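Local coordinates for trypsin-resistant surface T6 protein (Streptococcus pyogenes serotype M6, PDB 4P0D) that serves as the backbone pilin of a Gram-positive bacterium, a modular three-domain subunit that probably polymerises into pili anchored to the cell wall, at residues T318-R324 with Y359-V365; Y388-N393 with T470-E474; I349-T353 with K406-Y410. The protein carries 1 engineered substitution. One frame throughout, in Å; residues are numbered along the deposited sequence. Where two conformers were deposited one is given.

In the fold
All three contacts lie in the C-terminal part of the pilin, in or beside its prealbumin-like beta sandwich, whereas the calcium ion binds at Ser82 and Thr85 in the N-terminal domain. Interaction 1 pairs two strands of one sheet. Interaction 2, centre to centre about 8 Å from interaction 1, packs strand 470-479, the other neighbour of strand 320-327, against strand 388-392 of the facing sheet; Gln320 O to Val471 N (2.8 Å) and Ala322 O to Leu473 N (2.9 Å) stitch the two together. Interaction 3, centred about 10 Å from interaction 1, shares polar partners with it: Lys406 NZ reaches Ile361 O (2.7 Å) and Asp350 OD2 reaches Thr363 N (2.9 Å). Interactions 2 and 3 do not touch.

Interaction 1: residues T318-R324 with Y359-V365; sequences TYQIAFR and YAISTQV
Residues 320-324 and 359-361 run as extended strands, antiparallel at 167°, with axes 4.9 Å apart at closest approach. Phe323 and Ala360 form a hydrogen-bonded pair (Phe323 N to Ala360 O 3.3 Å, Ala360 N to Phe323 O 3.1 Å), flanked by the non-hydrogen-bonded pairs Ala322-Ile361 and Arg324-Tyr359. Ile321 O accepts from Ser362 N at 2.7 Å, but Ile321 N turns to the side chain, Ser362 OG, at 2.9 Å. Serine suits this point: its p rotamer also lets OG donate to Thr363 O (2.7 Å). The register then slips by one residue, and Tyr319 and Val365 make a single hydrogen-bonded bridge (Tyr319 N to Val365 O 2.9 Å, Val365 N to Tyr319 O 2.7 Å).

Strand 320-327 is the middle strand of a three-stranded sheet of the prealbumin-like beta sandwich, and 359-361 is an outer neighbour. Phe323 and Ala360 face the interior: Phe323, chi1 near +61°, lays its ring beside the strand so that Ala360 CB sits 4.1 Å from the centroid, over the face, and the small methyl makes this fit possible. Phe339 meets the same ring edge-to-face. Ile321 CG1 approaches Val365 CG2 at 4.1 Å. On the opposite face Ala322 CB meets Ile361 CG1 (3.8 Å), and Arg324, t at chi1 to chi3, lays CG 4.2 Å above the Tyr359 ring centroid (Tyr359 chi1 m) in a CH-pi contact, its NE bonding to Asn357 O. Gln320, p then t, sends NE2 to Thr470 OG1, while a water donates to both Gln320 OE1 (2.8 Å) and Ser362 O (2.7 Å).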
loop_
_atom_site.group_PDB
_atom_site.type_symbol
_atom_site.label_atom_id
_atom_site.label_comp_id
_atom_site.label_asym_id
_atom_site.label_seq_id
_atom_site.Cartn_x
_atom_site.Cartn_y
_atom_site.Cartn_z
ATOM N N THR A 318 -14.455 -8.495 -8.430
ATOM C CA THR A 318 -15.871 -8.858 -8.372
ATOM C C THR A 318 -16.322 -9.225 -9.777
ATOM O O THR A 318 -15.705 -8.806 -10.767
ATOM C CB THR A 318 -16.776 -7.704 -7.872
ATOM O OG1 THR A 318 -16.895 -6.696 -8.889
ATOM C CG2 THR A 318 -16.220 -7.051 -6.645
ATOM N N TYR A 319 -17.425 -9.970 -9.845
ATOM C CA TYR A 319 -18.065 -10.333 -11.103
ATOM C C TYR A 319 -19.537 -9.959 -11.039
ATOM O O TYR A 319 -20.069 -9.618 -9.976
ATOM C CB TYR A 319 -17.962 -11.846 -11.331
ATOM C CG TYR A 319 -16.561 -12.395 -11.107
ATOM C CD1 TYR A 319 -15.516 -12.042 -11.956
ATOM C CD2 TYR A 319 -16.285 -13.227 -10.025
ATOM C CE1 TYR A 319 -14.230 -12.517 -11.751
ATOM C CE2 TYR A 319 -14.998 -13.717 -9.812
ATOM C CZ TYR A 319 -13.972 -13.356 -10.673
ATOM O OH TYR A 319 -12.685 -13.832 -10.454
ATOM N N GLN A 320 -20.205 -10.064 -12.181
ATOM C CA GLN A 320 -21.636 -9.847 -12.221
ATOM C C GLN A 320 -22.300 -10.936 -13.030
ATOM O O GLN A 320 -21.704 -11.484 -13.961
ATOM C CB GLN A 320 -21.966 -8.455 -12.741
ATOM C CG GLN A 320 -21.417 -8.136 -14.115
ATOM C CD GLN A 320 -21.531 -6.662 -14.461
ATOM O OE1 GLN A 320 -21.694 -5.807 -13.586
ATOM N NE2 GLN A 320 -21.425 -6.359 -15.740
ATOM N N ILE A 321 -23.516 -11.273 -12.627
ATOM C CA ILE A 321 -24.288 -12.318 -13.264
ATOM C C ILE A 321 -25.293 -11.698 -14.231
ATOM O O ILE A 321 -25.982 -10.749 -13.890
ATOM C CB ILE A 321 -25.026 -13.177 -12.225
ATOM C CG1 ILE A 321 -24.016 -13.785 -11.246
ATOM C CG2 ILE A 321 -25.826 -14.289 -12.908
ATOM C CD1 ILE A 321 -24.645 -14.514 -10.095
ATOM N N ALA A 322 -25.382 -12.291 -15.417
ATOM C CA ALA A 322 -26.282 -11.839 -16.467
ATOM C C ALA A 322 -26.994 -13.045 -17.069
ATOM O O ALA A 322 -26.481 -14.164 -17.042
ATOM C CB ALA A 322 -25.501 -11.088 -17.542
ATOM N N PHE A 323 -28.187 -12.818 -17.589
ATOM C CA PHE A 323 -28.939 -13.870 -18.261
ATOM C C PHE A 323 -29.931 -13.235 -19.233
ATOM O O PHE A 323 -30.167 -12.030 -19.202
ATOM C CB PHE A 323 -29.679 -14.737 -17.242
ATOM C CG PHE A 323 -30.686 -13.977 -16.404
ATOM C CD1 PHE A 323 -31.972 -13.764 -16.871
ATOM C CD2 PHE A 323 -30.342 -13.485 -15.147
ATOM C CE1 PHE A 323 -32.897 -13.080 -16.116
ATOM C CE2 PHE A 323 -31.270 -12.808 -14.373
ATOM C CZ PHE A 323 -32.549 -12.597 -14.861
ATOM N N ARG A 324 -30.506 -14.056 -20.101
ATOM C CA ARG A 324 -31.506 -13.563 -21.023
ATOM C C ARG A 324 -32.803 -14.341 -20.857
ATOM O O ARG A 324 -32.792 -15.570 -20.718
ATOM C CB ARG A 324 -31.005 -13.637 -22.460
ATOM C CG ARG A 324 -31.848 -12.819 -23.420
ATOM C CD ARG A 324 -31.379 -12.999 -24.852
ATOM N NE ARG A 324 -31.694 -11.823 -25.650
ATOM C CZ ARG A 324 -31.481 -11.721 -26.960
ATOM N NH1 ARG A 324 -30.941 -12.735 -27.646
ATOM N NH2 ARG A 324 -31.809 -10.599 -27.592
ATOM N N TYR A 359 -32.381 -9.011 -21.393
ATOM C CA TYR A 359 -31.172 -9.125 -20.570
ATOM C C TYR A 359 -31.361 -8.503 -19.201
ATOM O O TYR A 359 -32.052 -7.498 -19.071
ATOM C CB TYR A 359 -29.957 -8.458 -21.262
ATOM C CG TYR A 359 -29.351 -9.262 -22.391
ATOM C CD1 TYR A 359 -28.734 -10.475 -22.144
ATOM C CD2 TYR A 359 -29.379 -8.798 -23.716
ATOM C CE1 TYR A 359 -28.180 -11.226 -23.167
ATOM C CE2 TYR A 359 -28.801 -9.540 -24.745
ATOM C CZ TYR A 359 -28.219 -10.755 -24.460
ATOM O OH TYR A 359 -27.665 -11.536 -25.453
ATOM N N ALA A 360 -30.725 -9.109 -18.193
ATOM C CA ALA A 360 -30.629 -8.541 -16.845
ATOM C C ALA A 360 -29.205 -8.741 -16.300
ATOM O O ALA A 360 -28.532 -9.688 -16.685
ATOM C CB ALA A 360 -31.646 -9.199 -15.928
ATOM N N ILE A 361 -28.753 -7.850 -15.418
ATOM C CA ILE A 361 -27.447 -7.999 -14.784
ATOM C C ILE A 361 -27.540 -7.737 -13.281
ATOM O O ILE A 361 -28.238 -6.826 -12.839
ATOM C CB ILE A 361 -26.386 -7.050 -15.394
ATOM C CG1 ILE A 361 -26.181 -7.359 -16.877
ATOM C CG2 ILE A 361 -25.053 -7.194 -14.677
ATOM C CD1 ILE A 361 -25.279 -6.362 -17.568
ATOM N N SER A 362 -26.817 -8.537 -12.511
ATOM C CA SER A 362 -26.814 -8.424 -11.056
ATOM C C SER A 362 -25.821 -7.369 -10.581
ATOM O O SER A 362 -24.956 -6.928 -11.339
ATOM C CB SER A 362 -26.432 -9.754 -10.440
ATOM O OG SER A 362 -25.027 -9.978 -10.489
ATOM N N THR A 363 -25.937 -7.001 -9.314
ATOM C CA THR A 363 -24.885 -6.281 -8.607
ATOM C C THR A 363 -23.662 -7.195 -8.404
ATOM O O THR A 363 -23.694 -8.387 -8.745
ATOM C CB THR A 363 -25.388 -5.803 -7.236
ATOM O OG1 THR A 363 -26.018 -6.894 -6.560
ATOM C CG2 THR A 363 -26.364 -4.650 -7.392
ATOM N N GLN A 364 -22.603 -6.658 -7.806
ATOM C CA GLN A 364 -21.296 -7.334 -7.782
ATOM C C GLN A 364 -21.223 -8.510 -6.812
ATOM O O GLN A 364 -21.588 -8.394 -5.640
ATOM C CB GLN A 364 -20.182 -6.344 -7.434
ATOM C CG GLN A 364 -20.030 -5.143 -8.352
ATOM C CD GLN A 364 -20.867 -3.949 -7.930
ATOM O OE1 GLN A 364 -21.920 -4.108 -7.331
ATOM N NE2 GLN A 364 -20.408 -2.749 -8.254
ATOM N N VAL A 365 -20.707 -9.628 -7.305
ATOM C CA VAL A 365 -20.645 -10.869 -6.569
ATOM C C VAL A 365 -19.247 -11.483 -6.556
ATOM O O VAL A 365 -18.470 -11.300 -7.481
ATOM C CB VAL A 365 -21.653 -11.902 -7.135
ATOM C CG1 VAL A 365 -23.061 -11.334 -7.095
ATOM C CG2 VAL A 365 -21.301 -12.344 -8.560
HETATM O O HOH W 1 -22.785 -5.277 -11.060
#

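Interaction 2: residues Y388-N393 with T470-E474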
loop_
_atom_site.group_PDB
_atom_site.type_symbol
_atom_site.label_atom_id
_atom_site.label_comp_id
_atom_site.label_asym_id
_atom_site.label_seq_id
_atom_site.Cartn_x
_atom_site.Cartn_y
_atom_site.Cartn_z
ATOM N N TYR A 388 -32.532 -21.664 -11.652
ATOM C CA TYR A 388 -31.398 -21.792 -12.578
ATOM C C TYR A 388 -30.107 -21.505 -11.842
ATOM O O TYR A 388 -29.941 -20.434 -11.260
ATOM C CB TYR A 388 -31.579 -20.872 -13.795
ATOM C CG TYR A 388 -32.765 -21.306 -14.624
ATOM C CD1 TYR A 388 -34.049 -20.910 -14.292
ATOM C CD2 TYR A 388 -32.608 -22.183 -15.694
ATOM C CE1 TYR A 388 -35.148 -21.345 -15.021
ATOM C CE2 TYR A 388 -33.700 -22.626 -16.427
ATOM C CZ TYR A 388 -34.967 -22.206 -16.085
ATOM O OH TYR A 388 -36.062 -22.637 -16.807
ATOM N N GLU A 389 -29.195 -22.468 -11.867
ATOM C CA GLU A 389 -27.916 -22.313 -11.212
ATOM C C GLU A 389 -26.864 -21.780 -12.179
ATOM O O GLU A 389 -26.942 -21.977 -13.396
ATOM C CB GLU A 389 -27.495 -23.636 -10.571
ATOM C CG GLU A 389 -28.510 -24.112 -9.538
ATOM C CD GLU A 389 -28.102 -25.372 -8.809
ATOM O OE1 GLU A 389 -26.990 -25.879 -9.059
ATOM O OE2 GLU A 389 -28.911 -25.850 -7.980
ATOM N N ILE A 390 -25.900 -21.067 -11.623
ATOM C CA ILE A 390 -24.801 -20.517 -12.383
ATOM C C ILE A 390 -23.608 -20.356 -11.449
ATOM O O ILE A 390 -23.761 -19.973 -10.274
ATOM C CB ILE A 390 -25.194 -19.175 -13.037
ATOM C CG1 ILE A 390 -24.173 -18.784 -14.117
ATOM C CG2 ILE A 390 -25.394 -18.096 -11.982
ATOM C CD1 ILE A 390 -24.579 -17.552 -14.905
ATOM N N THR A 391 -22.435 -20.704 -11.966
ATOM C CA THR A 391 -21.187 -20.617 -11.233
ATOM C C THR A 391 -20.453 -19.396 -11.761
ATOM O O THR A 391 -20.291 -19.239 -12.976
ATOM C CB THR A 391 -20.348 -21.892 -11.425
ATOM O OG1 THR A 391 -21.057 -23.011 -10.885
ATOM C CG2 THR A 391 -19.007 -21.792 -10.729
ATOM N N ALA A 392 -20.034 -18.520 -10.844
ATOM C CA ALA A 392 -19.299 -17.313 -11.207
ATOM C C ALA A 392 -17.848 -17.410 -10.745
ATOM O O ALA A 392 -17.585 -17.692 -9.576
ATOM C CB ALA A 392 -19.959 -16.086 -10.596
ATOM N N ASN A 393 -16.923 -17.176 -11.669
ATOM C CA ASN A 393 -15.495 -17.062 -11.357
ATOM C C ASN A 393 -14.705 -16.457 -12.525
ATOM O O ASN A 393 -15.262 -16.124 -13.571
ATOM C CB ASN A 393 -14.918 -18.431 -10.957
ATOM C CG ASN A 393 -15.177 -19.497 -12.001
ATOM O OD1 ASN A 393 -14.920 -19.290 -13.185
ATOM N ND2 ASN A 393 -15.685 -20.633 -11.572
ATOM N N THR A 470 -18.316 -10.321 -16.692
ATOM C CA THR A 470 -19.691 -10.807 -16.678
ATOM C C THR A 470 -19.782 -12.308 -16.942
ATOM O O THR A 470 -19.140 -12.850 -17.858
ATOM C CB THR A 470 -20.568 -10.021 -17.670
ATOM O OG1 THR A 470 -20.491 -8.633 -17.360
ATOM C CG2 THR A 470 -22.044 -10.475 -17.592
ATOM N N VAL A 471 -20.571 -12.980 -16.103
ATOM C CA VAL A 471 -20.861 -14.387 -16.250
ATOM C C VAL A 471 -22.281 -14.479 -16.809
ATOM O O VAL A 471 -23.246 -14.268 -16.081
ATOM C CB VAL A 471 -20.770 -15.119 -14.903
ATOM C CG1 VAL A 471 -21.021 -16.599 -15.090
ATOM C CG2 VAL A 471 -19.401 -14.907 -14.260
ATOM N N LEU A 472 -22.402 -14.783 -18.098
ATOM C CA LEU A 472 -23.716 -14.891 -18.771
ATOM C C LEU A 472 -24.230 -16.326 -18.798
ATOM O O LEU A 472 -23.528 -17.241 -19.252
ATOM C CB LEU A 472 -23.610 -14.369 -20.203
ATOM C CG LEU A 472 -24.875 -14.417 -21.084
ATOM C CD1 LEU A 472 -25.965 -13.509 -20.542
ATOM C CD2 LEU A 472 -24.530 -14.036 -22.512
ATOM N N LEU A 473 -25.448 -16.541 -18.312
ATOM C CA LEU A 473 -26.002 -17.901 -18.255
ATOM C C LEU A 473 -25.935 -18.587 -19.635
ATOM O O LEU A 473 -26.314 -17.981 -20.622
ATOM C CB LEU A 473 -27.454 -17.850 -17.792
ATOM C CG LEU A 473 -28.124 -19.188 -17.488
ATOM C CD1 LEU A 473 -27.543 -19.841 -16.245
ATOM C CD2 LEU A 473 -29.616 -18.981 -17.298
ATOM N N GLU A 474 -25.482 -19.842 -19.678
ATOM C CA GLU A 474 -25.232 -20.560 -20.951
ATOM C C GLU A 474 -26.489 -20.685 -21.810
ATOM O O GLU A 474 -26.461 -20.418 -23.015
ATOM C CB GLU A 474 -24.666 -21.954 -20.681
#
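Two strands, one from each sheet of the beta sandwich, face each other here, their axes 7.9 Å apart at closest approach and crossing at 151°. No backbone pairing joins them; alternate side chains, Tyr388 and Ile390, point across, while the carbonyls between also touch Leu473 and Val471. Tyr388 CB lies 4.4 Å from Leu473 CD2, and its hydroxyl bonds to Asn384. The CA-to-CB bonds of Glu389 and Thr391 point away, leaving a charged and a hydroxyl side chain on the exposed side, though Glu389 O lies 3.6 Å from Leu473 CD1. Ile390 is the main wedge: its extended t,t conformer drives CD1 between Val471 CG1 (3.7 Å) and Leu473 CD1 (4.0 Å), a gap that a long branched aliphatic chain can span. Ile321 of strand 320-327, which lies next to 470-479, also touches Ile390. Thr391 O sits 3.5 Å from Val471 CG1. Ala392, where the strand ends, is small enough for the Val471 side chain to come close, with Ala392 CB 3.9 Å from Val471 CG2.

Interaction 3: residues I349-T353 with K406-Y410; sequences IDIVT and KSTTY
Residues 349-353 lie on strand 348-353, an outer strand of the four-stranded sheet of the beta sandwich, with a classic beta bulge at Ile349 (phi/psi -98/-41°) and Asp350 (-162/163°) opposite Val341. Residues 406-410 pass at a distance as an extended loop entering a strand; the nearest CA atoms, Asp350 and Thr408, are 8.7 Å apart, so a long side chain and waters bridge the gap. Lys406, m,t,p,t along its chain, reaches across to a salt bridge, NZ to Asp350 OD2 at 2.8 Å, with Asp350 held at chi1 t. Lys406 NZ, with several N-H donors, also serves Ile361 O, and the acceptor Asp350 OD2 also takes Thr363 N, which ties strand 348-353 to Ile361 and Thr363. Val352 CG1 lies 3.6 Å from Lys406 NZ. One water joins Asp350 OD1 (2.8 Å) to Thr408 OG1 (2.9 Å) and weakly accepts from Lys406 NZ at 3.4 Å; a second donates to Ile351 O at 2.5 Å and accepts from Lys406 NZ at 2.7 Å.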
loop_
_atom_site.group_PDB
_atom_site.type_symbol
_atom_site.label_atom_id
_atom_site.label_comp_id
_atom_site.label_asym_id
_atom_site.label_seq_id
_atom_site.Cartn_x
_atom_site.Cartn_y
_atom_site.Cartn_z
ATOM N N ILE A 349 -29.647 -11.923 -2.913
ATOM C CA ILE A 349 -28.525 -11.032 -3.177
ATOM C C ILE A 349 -28.964 -9.756 -3.909
ATOM O O ILE A 349 -28.488 -8.660 -3.607
ATOM C CB ILE A 349 -27.461 -11.779 -4.016
ATOM C CG1 ILE A 349 -27.010 -13.024 -3.254
ATOM C CG2 ILE A 349 -26.265 -10.887 -4.315
ATOM C CD1 ILE A 349 -26.774 -12.749 -1.779
ATOM N N ASP A 350 -29.867 -9.909 -4.872
ATOM C CA ASP A 350 -30.271 -8.813 -5.748
ATOM C C ASP A 350 -31.597 -9.163 -6.426
ATOM O O ASP A 350 -32.003 -10.343 -6.450
ATOM C CB ASP A 350 -29.166 -8.599 -6.804
ATOM C CG ASP A 350 -29.316 -7.296 -7.592
ATOM O OD1 ASP A 350 -29.960 -6.348 -7.107
ATOM O OD2 ASP A 350 -28.755 -7.223 -8.694
ATOM N N ILE A 351 -32.255 -8.132 -6.955
ATOM C CA ILE A 351 -33.478 -8.266 -7.758
ATOM C C ILE A 351 -33.273 -7.500 -9.056
ATOM O O ILE A 351 -32.790 -6.364 -9.069
ATOM C CB ILE A 351 -34.725 -7.765 -6.990
ATOM C CG1 ILE A 351 -35.044 -8.750 -5.855
ATOM C CG2 ILE A 351 -35.960 -7.659 -7.888
ATOM C CD1 ILE A 351 -35.996 -8.197 -4.829
ATOM N N VAL A 352 -33.618 -8.136 -10.162
ATOM C CA VAL A 352 -33.383 -7.543 -11.473
ATOM C C VAL A 352 -34.634 -7.661 -12.337
ATOM O O VAL A 352 -35.467 -8.532 -12.127
ATOM C CB VAL A 352 -32.161 -8.187 -12.159
ATOM C CG1 VAL A 352 -30.953 -8.160 -11.222
ATOM C CG2 VAL A 352 -32.444 -9.614 -12.587
ATOM N N THR A 353 -34.740 -6.768 -13.308
ATOM C CA THR A 353 -35.854 -6.753 -14.243
ATOM C C THR A 353 -35.317 -6.814 -15.660
ATOM O O THR A 353 -34.413 -6.055 -15.987
ATOM C CB THR A 353 -36.648 -5.451 -14.043
ATOM O OG1 THR A 353 -37.206 -5.451 -12.731
ATOM C CG2 THR A 353 -37.759 -5.326 -15.070
ATOM N N LYS A 406 -24.540 -0.283 -11.839
ATOM C CA LYS A 406 -25.775 -0.123 -11.065
ATOM C C LYS A 406 -25.544 0.694 -9.800
ATOM O O LYS A 406 -24.432 0.728 -9.260
ATOM C CB LYS A 406 -26.329 -1.484 -10.631
ATOM C CG LYS A 406 -26.395 -2.539 -11.721
ATOM C CD LYS A 406 -26.847 -3.875 -11.148
ATOM C CE LYS A 406 -28.331 -3.880 -10.812
ATOM N NZ LYS A 406 -28.871 -5.268 -10.710
ATOM N N SER A 407 -26.606 1.347 -9.340
ATOM C CA SER A 407 -26.680 1.841 -7.968
ATOM C C SER A 407 -28.043 1.411 -7.441
ATOM O O SER A 407 -29.066 1.945 -7.858
ATOM C CB SER A 407 -26.515 3.361 -7.908
ATOM O OG SER A 407 -27.609 4.023 -8.514
ATOM N N THR A 408 -28.060 0.410 -6.566
ATOM C CA THR A 408 -29.317 -0.122 -6.033
ATOM C C THR A 408 -30.011 0.919 -5.164
ATOM O O THR A 408 -29.358 1.708 -4.470
ATOM C CB THR A 408 -29.088 -1.398 -5.183
ATOM O OG1 THR A 408 -28.429 -2.398 -5.969
ATOM C CG2 THR A 408 -30.408 -1.969 -4.652
ATOM N N THR A 409 -31.339 0.897 -5.206
ATOM C CA THR A 409 -32.169 1.732 -4.363
ATOM C C THR A 409 -32.729 0.922 -3.204
ATOM O O THR A 409 -33.508 -0.008 -3.409
ATOM C CB THR A 409 -33.330 2.328 -5.171
ATOM O OG1 THR A 409 -32.806 2.967 -6.351
ATOM C CG2 THR A 409 -34.109 3.345 -4.319
ATOM N N TYR A 410 -32.328 1.294 -1.991
ATOM C CA TYR A 410 -32.756 0.603 -0.789
ATOM C C TYR A 410 -33.816 1.382 -0.060
ATOM O O TYR A 410 -33.948 2.597 -0.256
ATOM C CB TYR A 410 -31.586 0.409 0.165
ATOM C CG TYR A 410 -30.447 -0.306 -0.464
ATOM C CD1 TYR A 410 -30.552 -1.647 -0.788
ATOM C CD2 TYR A 410 -29.260 0.360 -0.762
ATOM C CE1 TYR A 410 -29.506 -2.318 -1.389
ATOM C CE2 TYR A 410 -28.209 -0.299 -1.361
ATOM C CZ TYR A 410 -28.340 -1.640 -1.676
ATOM O OH TYR A 410 -27.294 -2.304 -2.265
HETATM O O HOH W 2 -30.078 -3.711 -7.947
HETATM O O HOH W 3 -31.524 -4.778 -10.457
#